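Local coordinates for protein phenolic acid decarboxylase (Sedimentibacter hydroxybenzoicus, PDB 7AE5) that catalyses the reversible, non-oxidative decarboxylation of 4-hydroxybenzoate and 3,4-dihydroxybenzoate, with prenylated FMN and manganese as cofactors, at residues N344-K358 with Y381-F395. Numbering follows the deposited sequence.
Sequences NAMYTHGIGVIISTK and YSKIVIVVDEFVDPF
Val353 and Ile355 hydrogen-bond through their backbones to Ile384, Ile386 and Val388, making 352-357 and 384-388 neighbouring parallel strands in the mixed sheet of the UbiD C-terminal domain; the strand axes diverge by only 20°, and helices 364-372 and 378-381 lie between them in a beta-alpha-beta crossover. Beyond Val388 a type I turn, Asp389 to Val392, brings the chain back over the face bearing Ile354 and Ser356, where Pro394 sets CB 3.8 Å from Ile354 CG2. With CG anti to the backbone N (chi1 170°), Asn344 carries its amide away from that N and lays it along the Phe395 ring, planes 19° apart; its CB makes a CH-pi contact over one face, 3.8 Å from the ring centroid. Asn344 ND2 donates in its amide plane to Pro394 O at 2.6 Å and to Tyr347 OH at 3.1 Å, while OD1 accepts from Met346 N in an Asx turn. Replacing Asn344 by alanine removes the amide, and Pro394 O and Tyr347 OH would probably lose their shared donor and Met346 N its Asx-turn acceptor. Met346 SD meets the Phe395 ring at its edge, 3.7 Å from CD1. Near the N-terminal ends of the two strands, one water bridges His349 ND1 and Tyr381 OH, and Ser382 OG donates to Gly350 O at 2.8 Å.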
loop_
_atom_site.group_PDB
_atom_site.type_symbol
_atom_site.label_atom_id
_atom_site.label_comp_id
_atom_site.label_asym_id
_atom_site.label_seq_id
_atom_site.Cartn_x
_atom_site.Cartn_y
_atom_site.Cartn_z
ATOM N N ASN C 344 13.055 20.361 15.696
ATOM C CA ASN C 344 12.016 21.384 15.612
ATOM C C ASN C 344 10.684 20.681 15.858
ATOM O O ASN C 344 10.104 20.089 14.942
ATOM C CB ASN C 344 12.058 22.089 14.256
ATOM C CG ASN C 344 10.859 22.999 14.016
ATOM O OD1 ASN C 344 10.040 23.228 14.904
ATOM N ND2 ASN C 344 10.764 23.535 12.802
ATOM N N ALA C 345 10.201 20.749 17.098
ATOM C CA ALA C 345 8.943 20.129 17.501
ATOM C C ALA C 345 7.918 21.181 17.917
ATOM O O ALA C 345 7.197 21.015 18.903
ATOM C CB ALA C 345 9.174 19.130 18.633
ATOM N N MET C 346 7.835 22.270 17.156
ATOM C CA MET C 346 7.085 23.457 17.550
ATOM C C MET C 346 5.627 23.455 17.106
ATOM O O MET C 346 4.924 24.439 17.357
ATOM C CB MET C 346 7.759 24.711 16.981
ATOM C CG MET C 346 9.210 24.907 17.372
ATOM S SD MET C 346 9.851 26.475 16.747
ATOM C CE MET C 346 8.857 26.696 15.269
ATOM N N TYR C 347 5.150 22.399 16.460
ATOM C CA TYR C 347 3.894 22.456 15.720
ATOM C C TYR C 347 2.836 21.606 16.412
ATOM O O TYR C 347 2.898 20.372 16.378
ATOM C CB TYR C 347 4.130 22.024 14.277
ATOM C CG TYR C 347 5.235 22.841 13.646
ATOM C CD1 TYR C 347 5.121 24.221 13.538
ATOM C CD2 TYR C 347 6.400 22.243 13.191
ATOM C CE1 TYR C 347 6.131 24.979 12.979
ATOM C CE2 TYR C 347 7.414 22.994 12.628
ATOM C CZ TYR C 347 7.274 24.361 12.525
ATOM O OH TYR C 347 8.283 25.111 11.969
ATOM N N THR C 348 1.866 22.282 17.028
ATOM C CA THR C 348 0.762 21.653 17.752
ATOM C C THR C 348 1.289 20.687 18.813
ATOM O O THR C 348 1.006 19.487 18.806
ATOM C CB THR C 348 -0.196 20.953 16.786
ATOM O OG1 THR C 348 -0.311 21.729 15.587
ATOM C CG2 THR C 348 -1.573 20.813 17.421
ATOM N N HIS C 349 2.074 21.248 19.735
ATOM C CA HIS C 349 2.688 20.496 20.831
ATOM C C HIS C 349 3.433 19.266 20.324
ATOM O O HIS C 349 3.330 18.175 20.885
ATOM C CB HIS C 349 1.653 20.100 21.882
ATOM C CG HIS C 349 2.210 20.013 23.269
ATOM N ND1 HIS C 349 1.426 19.757 24.373
ATOM C CD2 HIS C 349 3.476 20.154 23.731
ATOM C CE1 HIS C 349 2.185 19.742 25.455
ATOM N NE2 HIS C 349 3.432 19.979 25.092
ATOM N N GLY C 350 4.184 19.441 19.242
ATOM C CA GLY C 350 5.038 18.376 18.763
ATOM C C GLY C 350 4.355 17.300 17.951
ATOM O O GLY C 350 4.939 16.232 17.757
ATOM N N ILE C 351 3.130 17.537 17.474
ATOM C CA ILE C 351 2.534 16.580 16.550
ATOM C C ILE C 351 3.283 16.599 15.222
ATOM O O ILE C 351 3.421 15.564 14.562
ATOM C CB ILE C 351 1.029 16.858 16.374
ATOM C CG1 ILE C 351 0.294 16.597 17.690
ATOM C CG2 ILE C 351 0.437 15.980 15.282
ATOM C CD1 ILE C 351 -1.141 17.072 17.700
ATOM N N GLY C 352 3.798 17.758 14.824
ATOM C CA GLY C 352 4.696 17.872 13.685
ATOM C C GLY C 352 6.117 18.114 14.168
ATOM O O GLY C 352 6.361 19.003 14.987
ATOM N N VAL C 353 7.047 17.306 13.657
ATOM C CA VAL C 353 8.436 17.326 14.110
ATOM C C VAL C 353 9.352 17.306 12.896
ATOM O O VAL C 353 9.144 16.519 11.967
ATOM C CB VAL C 353 8.757 16.137 15.039
ATOM C CG1 VAL C 353 10.201 16.203 15.513
ATOM C CG2 VAL C 353 7.811 16.114 16.229
ATOM N N ILE C 354 10.366 18.167 12.904
ATOM C CA ILE C 354 11.409 18.181 11.886
ATOM C C ILE C 354 12.747 18.012 12.588
ATOM O O ILE C 354 13.113 18.829 13.442
ATOM C CB ILE C 354 11.385 19.471 11.050
ATOM C CG1 ILE C 354 9.952 19.816 10.647
ATOM C CG2 ILE C 354 12.272 19.326 9.822
ATOM C CD1 ILE C 354 9.832 21.118 9.911
ATOM N N ILE C 355 13.474 16.955 12.232
ATOM C CA ILE C 355 14.775 16.650 12.817
ATOM C C ILE C 355 15.842 16.838 11.750
ATOM O O ILE C 355 15.739 16.273 10.655
ATOM C CB ILE C 355 14.830 15.218 13.376
ATOM C CG1 ILE C 355 13.684 14.969 14.353
ATOM C CG2 ILE C 355 16.174 14.955 14.043
ATOM C CD1 ILE C 355 13.328 13.503 14.496
ATOM N N SER C 356 16.865 17.623 12.069
ATOM C CA SER C 356 18.071 17.686 11.257
ATOM C C SER C 356 19.130 16.790 11.879
ATOM O O SER C 356 19.330 16.799 13.097
ATOM C CB SER C 356 18.596 19.119 11.134
ATOM O OG SER C 356 19.127 19.587 12.360
ATOM N N THR C 357 19.801 16.010 11.041
ATOM C CA THR C 357 20.777 15.063 11.551
ATOM C C THR C 357 21.819 14.788 10.481
ATOM O O THR C 357 21.580 14.974 9.286
ATOM C CB THR C 357 20.107 13.757 11.989
ATOM O OG1 THR C 357 21.073 12.907 12.622
ATOM C CG2 THR C 357 19.517 13.043 10.784
ATOM N N LYS C 358 22.989 14.353 10.937
ATOM C CA LYS C 358 23.960 13.735 10.050
ATOM C C LYS C 358 23.589 12.267 9.878
ATOM O O LYS C 358 23.262 11.584 10.854
ATOM C CB LYS C 358 25.373 13.874 10.614
ATOM C CG LYS C 358 26.472 13.649 9.586
ATOM C CD LYS C 358 27.306 12.421 9.914
ATOM C CE LYS C 358 28.407 12.221 8.883
ATOM N NZ LYS C 358 29.365 13.361 8.868
ATOM N N TYR C 381 2.380 11.701 20.655
ATOM C CA TYR C 381 2.081 13.001 20.059
ATOM C C TYR C 381 2.501 13.097 18.596
ATOM O O TYR C 381 1.721 13.546 17.749
ATOM C CB TYR C 381 2.770 14.119 20.850
ATOM C CG TYR C 381 1.993 14.636 22.036
ATOM C CD1 TYR C 381 2.117 14.040 23.285
ATOM C CD2 TYR C 381 1.145 15.727 21.910
ATOM C CE1 TYR C 381 1.415 14.517 24.375
ATOM C CE2 TYR C 381 0.438 16.209 22.993
ATOM C CZ TYR C 381 0.577 15.601 24.223
ATOM O OH TYR C 381 -0.126 16.077 25.305
ATOM N N SER C 382 3.726 12.689 18.287
ATOM C CA SER C 382 4.364 13.029 17.020
ATOM C C SER C 382 3.766 12.185 15.901
ATOM O O SER C 382 3.988 10.971 15.844
ATOM C CB SER C 382 5.868 12.819 17.130
ATOM O OG SER C 382 6.447 13.829 17.937
ATOM N N LYS C 383 3.015 12.825 15.008
ATOM C CA LYS C 383 2.375 12.141 13.891
ATOM C C LYS C 383 3.129 12.312 12.578
ATOM O O LYS C 383 3.230 11.358 11.800
ATOM C CB LYS C 383 0.936 12.638 13.721
ATOM C CG LYS C 383 0.177 11.961 12.595
ATOM C CD LYS C 383 -1.259 12.447 12.521
ATOM C CE LYS C 383 -1.325 13.935 12.219
ATOM N NZ LYS C 383 -2.723 14.447 12.209
ATOM N N ILE C 384 3.669 13.498 12.315
ATOM C CA ILE C 384 4.384 13.784 11.078
ATOM C C ILE C 384 5.825 14.114 11.434
ATOM O O ILE C 384 6.088 15.111 12.119
ATOM C CB ILE C 384 3.731 14.931 10.292
ATOM C CG1 ILE C 384 2.278 14.577 9.970
ATOM C CG2 ILE C 384 4.513 15.209 9.016
ATOM C CD1 ILE C 384 1.502 15.694 9.315
ATOM N N VAL C 385 6.753 13.282 10.972
ATOM C CA VAL C 385 8.167 13.403 11.308
ATOM C C VAL C 385 8.955 13.546 10.014
ATOM O O VAL C 385 8.978 12.623 9.189
ATOM C CB VAL C 385 8.665 12.197 12.119
ATOM C CG1 VAL C 385 10.130 12.372 12.487
ATOM C CG2 VAL C 385 7.812 12.009 13.363
ATOM N N ILE C 386 9.606 14.694 9.844
ATOM C CA ILE C 386 10.442 14.980 8.684
ATOM C C ILE C 386 11.889 15.025 9.147
ATOM O O ILE C 386 12.214 15.719 10.117
ATOM C CB ILE C 386 10.041 16.304 8.011
ATOM C CG1 ILE C 386 8.548 16.308 7.679
ATOM C CG2 ILE C 386 10.877 16.543 6.762
ATOM C CD1 ILE C 386 7.996 17.681 7.383
ATOM N N VAL C 387 12.757 14.289 8.457
ATOM C CA VAL C 387 14.183 14.256 8.761
ATOM C C VAL C 387 14.936 14.903 7.608
ATOM O O VAL C 387 14.745 14.529 6.446
ATOM C CB VAL C 387 14.681 12.822 9.007
ATOM C CG1 VAL C 387 16.108 12.850 9.525
ATOM C CG2 VAL C 387 13.768 12.107 9.991
ATOM N N VAL C 388 15.790 15.872 7.933
ATOM C CA VAL C 388 16.572 16.600 6.946
ATOM C C VAL C 388 18.051 16.467 7.302
ATOM O O VAL C 388 18.416 16.009 8.385
ATOM C CB VAL C 388 16.160 18.082 6.855
ATOM C CG1 VAL C 388 14.685 18.203 6.486
ATOM C CG2 VAL C 388 16.441 18.786 8.175
ATOM N N ASP C 389 18.903 16.884 6.366
ATOM C CA ASP C 389 20.338 16.734 6.544
ATOM C C ASP C 389 20.871 17.742 7.562
ATOM O O ASP C 389 20.164 18.640 8.030
ATOM C CB ASP C 389 21.070 16.897 5.214
ATOM C CG ASP C 389 20.821 15.744 4.265
ATOM O OD1 ASP C 389 21.029 14.582 4.678
ATOM O OD2 ASP C 389 20.429 15.998 3.105
ATOM N N GLU C 390 22.157 17.587 7.884
ATOM C CA GLU C 390 22.763 18.357 8.963
ATOM C C GLU C 390 22.858 19.840 8.629
ATOM O O GLU C 390 22.800 20.681 9.533
ATOM C CB GLU C 390 24.146 17.789 9.289
ATOM C CG GLU C 390 25.179 17.969 8.183
ATOM C CD GLU C 390 25.199 16.811 7.196
ATOM O OE1 GLU C 390 24.244 16.002 7.201
ATOM O OE2 GLU C 390 26.169 16.713 6.414
ATOM N N PHE C 391 22.994 20.184 7.351
ATOM C CA PHE C 391 23.156 21.575 6.951
ATOM C C PHE C 391 21.832 22.304 6.765
ATOM O O PHE C 391 21.838 23.522 6.560
ATOM C CB PHE C 391 23.971 21.664 5.653
ATOM C CG PHE C 391 23.411 20.842 4.529
ATOM C CD1 PHE C 391 23.769 19.513 4.381
ATOM C CD2 PHE C 391 22.521 21.397 3.624
ATOM C CE1 PHE C 391 23.254 18.754 3.349
ATOM C CE2 PHE C 391 22.000 20.640 2.592
ATOM C CZ PHE C 391 22.363 19.315 2.459
ATOM N N VAL C 392 20.709 21.601 6.831
ATOM C CA VAL C 392 19.397 22.213 6.662
ATOM C C VAL C 392 18.890 22.672 8.021
ATOM O O VAL C 392 18.825 21.882 8.970
ATOM C CB VAL C 392 18.409 21.232 6.011
ATOM C CG1 VAL C 392 16.979 21.737 6.168
ATOM C CG2 VAL C 392 18.749 21.033 4.546
ATOM N N ASP C 393 18.537 23.945 8.116
ATOM C CA ASP C 393 17.918 24.482 9.320
ATOM C C ASP C 393 16.495 23.950 9.421
ATOM O O ASP C 393 15.650 24.326 8.599
ATOM C CB ASP C 393 17.928 26.014 9.273
ATOM C CG ASP C 393 17.364 26.657 10.536
ATOM O OD1 ASP C 393 16.952 25.932 11.467
ATOM O OD2 ASP C 393 17.334 27.905 10.593
ATOM N N PRO C 394 16.180 23.085 10.392
ATOM C CA PRO C 394 14.817 22.541 10.478
ATOM C C PRO C 394 13.788 23.544 10.971
ATOM O O PRO C 394 12.592 23.222 10.978
ATOM C CB PRO C 394 14.972 21.378 11.462
ATOM C CG PRO C 394 16.071 21.826 12.366
ATOM C CD PRO C 394 17.026 22.631 11.509
ATOM N N PHE C 395 14.208 24.734 11.391
ATOM C CA PHE C 395 13.287 25.799 11.755
ATOM C C PHE C 395 12.997 26.738 10.594
ATOM O O PHE C 395 12.059 27.540 10.678
ATOM C CB PHE C 395 13.846 26.595 12.940
ATOM C CG PHE C 395 14.063 25.768 14.175
ATOM C CD1 PHE C 395 13.036 25.569 15.083
ATOM C CD2 PHE C 395 15.292 25.177 14.422
ATOM C CE1 PHE C 395 13.233 24.803 16.217
ATOM C CE2 PHE C 395 15.495 24.411 15.552
ATOM C CZ PHE C 395 14.465 24.223 16.452
HETATM O O HOH W 1 -1.103 18.857 25.117
HETATM O O HOH W 2 20.668 21.553 10.818
#